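Putative prolyl-tRNA synthetase (Leishmania major, PDB 5XIL) probably catalyses the ATP-dependent attachment of L-proline to tRNA(Pro), releasing AMP and diphosphate, for use in protein synthesis. Local coordinates at residues A[434-438]-A[491-495]. Sequence-based numbering, arbitrary orientation.
Sequences LAPWC and HECIC. With ZN (zinc ion), chain B.
Two different first torsions let Cys-438 and Cys-493 share one zinc ion: the sulfur of Cys-438 sits between its own backbone N and carbonyl carbon (chi1 63°), whereas that of Cys-493 swings away from its backbone N (chi1 176°). The ion lies 2.3 Å from Cys-438 SG and 2.4 Å from Cys-493 SG, and Cys-443, near the start of helix 441-455, supplies one of two further ligands. Cys-493 SG also accepts a long hydrogen bond from Cys-438 N, 3.5 Å away, with an N-H...S angle of 154°. The same sulfur also meets the edge of the Trp-437 indole, near the ring plane, 3.9 Å from CD1; the indole NE1 is engaged by Ala-440 O.

Two residues before Cys-438 and one after Cys-493, Ile-494 N donates to Pro-436 O at 2.9 Å, the donor tilted out of the carbonyl plane. The chains run nearly perpendicular here, which confines the pairing to a short crossing. Beyond it the contact becomes apolar. Ala-435 CB rests against the base of the Ile-494 side chain, and Pro-436 presents CG to His-491 CB at 3.6 Å while its CB meets Glu-492 O. His-491 is tethered through NE2 to Glu-486; Glu-492 points its CB away from 434-438, and its OE1 binds a magnesium ion.

The example illustrates what is probably a structural zinc site in the C-terminal domain of a prolyl-tRNA synthetase: zinc joins the end of strand 432-437, helix 441-455 and the loop before strand 504-509, while the Cys-495–Cys-498 disulfide lies in that same loop. Since backbone N-H donation to a coordinating sulfur should disperse part of its negative charge, the bond from Cys-438 N probably stabilises Cys-493 as a zinc-bound thiolate.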
loop_
_atom_site.group_PDB
_atom_site.type_symbol
_atom_site.label_atom_id
_atom_site.label_comp_id
_atom_site.label_asym_id
_atom_site.label_seq_id
_atom_site.Cartn_x
_atom_site.Cartn_y
_atom_site.Cartn_z
ATOM N N LEU A 434 24.114 16.062 25.473
ATOM C CA LEU A 434 23.025 16.677 26.238
ATOM C C LEU A 434 23.613 17.736 27.119
ATOM O O LEU A 434 24.520 17.463 27.906
ATOM C CB LEU A 434 22.361 15.613 27.125
ATOM C CG LEU A 434 21.249 14.821 26.566
ATOM C CD1 LEU A 434 20.888 13.775 27.623
ATOM C CD2 LEU A 434 20.040 15.717 26.254
ATOM N N ALA A 435 23.169 18.968 26.944
ATOM C CA ALA A 435 23.751 20.095 27.640
ATOM C C ALA A 435 22.634 21.010 28.177
ATOM O O ALA A 435 21.513 21.031 27.618
ATOM C CB ALA A 435 24.627 20.892 26.671
ATOM N N PRO A 436 22.939 21.779 29.247
ATOM C CA PRO A 436 21.973 22.708 29.854
ATOM C C PRO A 436 21.826 23.876 28.949
ATOM O O PRO A 436 22.822 24.351 28.385
ATOM C CB PRO A 436 22.647 23.172 31.146
ATOM C CG PRO A 436 23.728 22.159 31.407
ATOM C CD PRO A 436 24.159 21.627 30.071
ATOM N N TRP A 437 20.598 24.358 28.784
ATOM C CA TRP A 437 20.321 25.484 27.851
ATOM C C TRP A 437 19.283 26.412 28.507
ATOM O O TRP A 437 18.395 25.931 29.204
ATOM C CB TRP A 437 19.745 24.913 26.571
ATOM C CG TRP A 437 19.417 25.897 25.497
ATOM C CD1 TRP A 437 20.137 27.007 25.117
ATOM C CD2 TRP A 437 18.267 25.883 24.669
ATOM N NE1 TRP A 437 19.511 27.657 24.068
ATOM C CE2 TRP A 437 18.360 26.991 23.780
ATOM C CE3 TRP A 437 17.151 25.080 24.609
ATOM C CZ2 TRP A 437 17.412 27.250 22.818
ATOM C CZ3 TRP A 437 16.241 25.330 23.649
ATOM C CH2 TRP A 437 16.352 26.413 22.768
ATOM N N CYS A 438 19.439 27.741 28.387
ATOM C CA CYS A 438 18.443 28.645 29.020
ATOM C C CYS A 438 17.184 28.768 28.176
ATOM O O CYS A 438 16.133 29.227 28.653
ATOM C CB CYS A 438 19.042 30.063 29.255
ATOM S SG CYS A 438 19.490 30.900 27.742
ATOM N N HIS A 491 22.730 24.458 36.646
ATOM C CA HIS A 491 23.825 24.701 35.769
ATOM C C HIS A 491 23.609 25.982 35.047
ATOM O O HIS A 491 22.486 26.362 34.814
ATOM C CB HIS A 491 23.883 23.572 34.695
ATOM C CG HIS A 491 24.306 22.273 35.258
ATOM N ND1 HIS A 491 25.610 22.023 35.597
ATOM C CD2 HIS A 491 23.599 21.180 35.621
ATOM C CE1 HIS A 491 25.694 20.822 36.145
ATOM N NE2 HIS A 491 24.495 20.274 36.142
ATOM N N GLU A 492 24.683 26.565 34.565
ATOM C CA GLU A 492 24.602 27.639 33.622
ATOM C C GLU A 492 24.312 27.151 32.233
ATOM O O GLU A 492 24.677 26.030 31.867
ATOM C CB GLU A 492 25.908 28.416 33.562
ATOM C CG GLU A 492 26.255 29.016 34.908
ATOM C CD GLU A 492 26.707 27.933 35.927
ATOM O OE1 GLU A 492 27.398 26.924 35.549
ATOM O OE2 GLU A 492 26.325 28.053 37.111
ATOM N N CYS A 493 23.656 27.989 31.437
ATOM C CA CYS A 493 23.548 27.675 30.005
ATOM C C CYS A 493 24.924 27.335 29.379
ATOM O O CYS A 493 25.936 27.916 29.720
ATOM C CB CYS A 493 22.836 28.833 29.334
ATOM S SG CYS A 493 22.674 28.730 27.585
ATOM N N ILE A 494 24.962 26.372 28.438
ATOM C CA ILE A 494 26.241 25.801 27.970
ATOM C C ILE A 494 27.146 26.708 27.176
ATOM O O ILE A 494 28.371 26.455 27.133
ATOM C CB ILE A 494 25.990 24.478 27.151
ATOM C CG1 ILE A 494 27.299 23.667 26.885
ATOM C CG2 ILE A 494 25.280 24.854 25.838
ATOM C CD1 ILE A 494 28.092 23.357 28.153
ATOM N N CYS A 495 26.604 27.722 26.496
ATOM C CA CYS A 495 27.394 28.481 25.568
ATOM C C CYS A 495 28.540 29.205 26.271
ATOM O O CYS A 495 28.493 29.515 27.456
ATOM C CB CYS A 495 26.627 29.463 24.650
ATOM S SG CYS A 495 25.365 30.422 25.445
HETATM ZN ZN ZN B . 21.760 30.902 27.304
#